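Local coordinates for extracellular solute-binding protein family 1 (Kribbella flavida, PDB 5IXP) that probably captures an extracellular solute and delivers it to an ABC transporter for import, at residues I6-F9 against N10-Y14. Numbering follows the deposited sequence.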
ATOM      1  N   ILE A   6     -22.884   5.669  -1.916  1.00 11.13           N
ATOM      2  CA  ILE A   6     -21.547   5.161  -1.665  1.00  9.82           C
ATOM      3  C   ILE A   6     -20.560   6.139  -2.282  1.00 10.28           C
ATOM      4  O   ILE A   6     -20.699   6.510  -3.455  1.00 10.97           O
ATOM      5  CB  ILE A   6     -21.357   3.727  -2.210  1.00  8.80           C
ATOM      6  CG1 ILE A   6     -19.896   3.304  -2.067  1.00  8.52           C
ATOM      7  CG2 ILE A   6     -21.839   3.591  -3.674  1.00  9.52           C
ATOM      8  CD1 ILE A   6     -19.678   1.790  -2.293  1.00 10.71           C
ATOM      9  N   ALA A   7     -19.584   6.581  -1.487  1.00  7.76           N
ATOM     10  CA  ALA A   7     -18.594   7.552  -1.938  1.00  9.03           C
ATOM     11  C   ALA A   7     -17.283   6.818  -2.197  1.00 11.51           C
ATOM     12  O   ALA A   7     -16.723   6.205  -1.283  1.00 10.06           O
ATOM     13  CB  ALA A   7     -18.389   8.656  -0.901  1.00  9.29           C
ATOM     14  N   THR A   8     -16.812   6.865  -3.439  1.00 11.62           N
ATOM     15  CA  THR A   8     -15.553   6.248  -3.828  1.00 10.98           C
ATOM     16  C   THR A   8     -14.647   7.302  -4.448  1.00 12.87           C
ATOM     17  O   THR A   8     -15.057   8.435  -4.718  1.00 13.29           O
ATOM     18  CB  THR A   8     -15.751   5.077  -4.814  1.00 11.59           C
ATOM     19  OG1 THR A   8     -16.290   5.556  -6.052  1.00 14.39           O
ATOM     20  CG2 THR A   8     -16.685   4.022  -4.228  1.00 13.41           C
ATOM     21  N   PHE A   9     -13.399   6.908  -4.673  1.00 11.25           N
ATOM     22  CA  PHE A   9     -12.388   7.787  -5.242  1.00 13.14           C
ATOM     23  C   PHE A   9     -11.584   6.955  -6.226  1.00 16.23           C
ATOM     24  O   PHE A   9     -11.552   5.725  -6.131  1.00 15.36           O
ATOM     25  CB  PHE A   9     -11.477   8.392  -4.150  1.00 12.71           C
ATOM     26  CG  PHE A   9     -10.855   7.359  -3.253  1.00 13.83           C
ATOM     27  CD1 PHE A   9      -9.654   6.744  -3.599  1.00 14.49           C
ATOM     28  CD2 PHE A   9     -11.484   6.979  -2.070  1.00 14.85           C
ATOM     29  CE1 PHE A   9      -9.090   5.762  -2.777  1.00 13.75           C
ATOM     30  CE2 PHE A   9     -10.929   6.009  -1.251  1.00 17.60           C
ATOM     31  CZ  PHE A   9      -9.735   5.390  -1.610  1.00 15.24           C
ATOM     32  N   ASN A  10     -10.935   7.630  -7.173  1.00 16.70           N
ATOM     33  CA  ASN A  10     -10.261   6.940  -8.270  1.00 19.39           C
ATOM     34  C   ASN A  10     -11.246   5.957  -8.895  1.00 17.45           C
ATOM     35  O   ASN A  10     -12.416   6.304  -9.068  1.00 19.70           O
ATOM     36  CB  ASN A  10      -8.977   6.262  -7.784  1.00 20.91           C
ATOM     37  CG  ASN A  10      -7.925   7.271  -7.323  1.00 30.75           C
ATOM     38  OD1 ASN A  10      -7.856   8.396  -7.836  1.00 33.10           O
ATOM     39  ND2 ASN A  10      -7.102   6.874  -6.354  1.00 33.90           N
ATOM     40  N   GLU A  11     -10.831   4.737  -9.221  1.00 16.90           N
ATOM     41  CA  GLU A  11     -11.740   3.802  -9.890  1.00 16.67           C
ATOM     42  C   GLU A  11     -11.835   2.502  -9.100  1.00 17.04           C
ATOM     43  O   GLU A  11     -10.973   1.619  -9.223  1.00 16.74           O
ATOM     44  CB  GLU A  11     -11.305   3.537 -11.329  1.00 22.05           C
ATOM     45  CG  GLU A  11     -12.296   2.635 -12.073  1.00 27.04           C
ATOM     46  CD  GLU A  11     -13.727   3.162 -11.991  1.00 29.13           C
ATOM     47  OE1 GLU A  11     -14.038   4.159 -12.679  1.00 33.17           O
ATOM     48  OE2 GLU A  11     -14.534   2.602 -11.214  1.00 23.24           O
ATOM     49  N   PHE A  12     -12.910   2.366  -8.318  1.00 15.31           N
ATOM     50  CA  PHE A  12     -13.151   1.125  -7.596  1.00 12.76           C
ATOM     51  C   PHE A  12     -13.659   0.006  -8.498  1.00 16.39           C
ATOM     52  O   PHE A  12     -13.640  -1.157  -8.081  1.00 16.70           O
ATOM     53  CB  PHE A  12     -14.134   1.373  -6.444  1.00 13.60           C
ATOM     54  CG  PHE A  12     -13.460   1.867  -5.188  1.00 14.74           C
ATOM     55  CD1 PHE A  12     -12.696   3.012  -5.215  1.00 13.90           C
ATOM     56  CD2 PHE A  12     -13.581   1.177  -3.991  1.00 16.88           C
ATOM     57  CE1 PHE A  12     -12.059   3.477  -4.072  1.00 12.83           C
ATOM     58  CE2 PHE A  12     -12.948   1.627  -2.838  1.00 13.94           C
ATOM     59  CZ  PHE A  12     -12.172   2.784  -2.888  1.00 11.66           C
ATOM     60  N   GLY A  13     -14.093   0.317  -9.716  1.00 14.48           N
ATOM     61  CA  GLY A  13     -14.560  -0.723 -10.615  1.00 13.78           C
ATOM     62  C   GLY A  13     -15.922  -1.284 -10.275  1.00 12.56           C
ATOM     63  O   GLY A  13     -16.249  -2.397 -10.705  1.00 14.60           O
ATOM     64  N   TYR A  14     -16.744  -0.534  -9.540  1.00 11.38           N
ATOM     65  CA  TYR A  14     -18.010  -1.037  -9.012  1.00 11.95           C
ATOM     66  C   TYR A  14     -19.211  -0.797  -9.926  1.00 13.07           C
ATOM     67  O   TYR A  14     -20.310  -1.256  -9.596  1.00 14.34           O
ATOM     68  CB  TYR A  14     -18.308  -0.387  -7.660  1.00 10.62           C
ATOM     69  CG  TYR A  14     -17.482  -0.861  -6.486  1.00 10.02           C
ATOM     70  CD1 TYR A  14     -17.563  -0.198  -5.263  1.00 12.70           C
ATOM     71  CD2 TYR A  14     -16.661  -1.996  -6.575  1.00 10.97           C
ATOM     72  CE1 TYR A  14     -16.841  -0.622  -4.160  1.00 11.61           C
ATOM     73  CE2 TYR A  14     -15.920  -2.427  -5.465  1.00 13.13           C
ATOM     74  CZ  TYR A  14     -16.024  -1.731  -4.261  1.00 14.72           C
ATOM     75  OH  TYR A  14     -15.317  -2.135  -3.149  1.00 16.43           O
TER
HETATM   76  O   HOH W   1     -14.645   4.774  -8.092  1.00 16.22           O
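Phe9 and Phe12 meet in a T-shaped pair where the chain leaves strand 2-8 and doubles back toward helix 15-24. Their planes stand at 85°, ring centroids 5.0 Å apart, with the edge of Phe12 turned to the face of Phe9. Followed outward from CB, Phe12 first lays that atom over the centre of the Tyr14 ring, within its own segment. At CG and CD1 one face of the ring rests on Thr8, whose CB makes a CH-pi contact 4.1 Å from the centroid. CD1 and CE1 run past the carbonyl of Phe9, Phe9 O lying at the ring edge 3.1 Å from Phe12 CD1. CE1 then sits above the middle of the Phe9 ring, and Phe12 CZ ends 3.8 Å from Phe9 CZ. With CG between the backbone N and the carbonyl carbon (chi1 53°), the Phe9 ring is carried to Phe12, and chi2 of 87° sets the turn of its face; Asn10 ND2 comes to its edge. Were Phe9 cut back to an alanine, Phe12 CE1 and CZ would probably lose the face they point into, with a gap opened beside them. A water spans the bend, bonded to Thr8 OG1 at 2.7 Å, donating to Asn10 O and accepting from Phe12 N. Farther back, Ile6 CD1 reaches the edge of the Tyr14 ring, 4.2 Å from Tyr14 CD1. Glu11 OE2 accepts a hydrogen bond from Gly13 N. The loop joins strand 2-8, between parallel strands 28-34 and 58-62, to helix 15-24, as in alpha/beta lobes of periplasmic-binding-protein folds; Phe9 and Phe12 both touch Ala60 and Ser273, and Phe9 also meets His41 of helix 38-51.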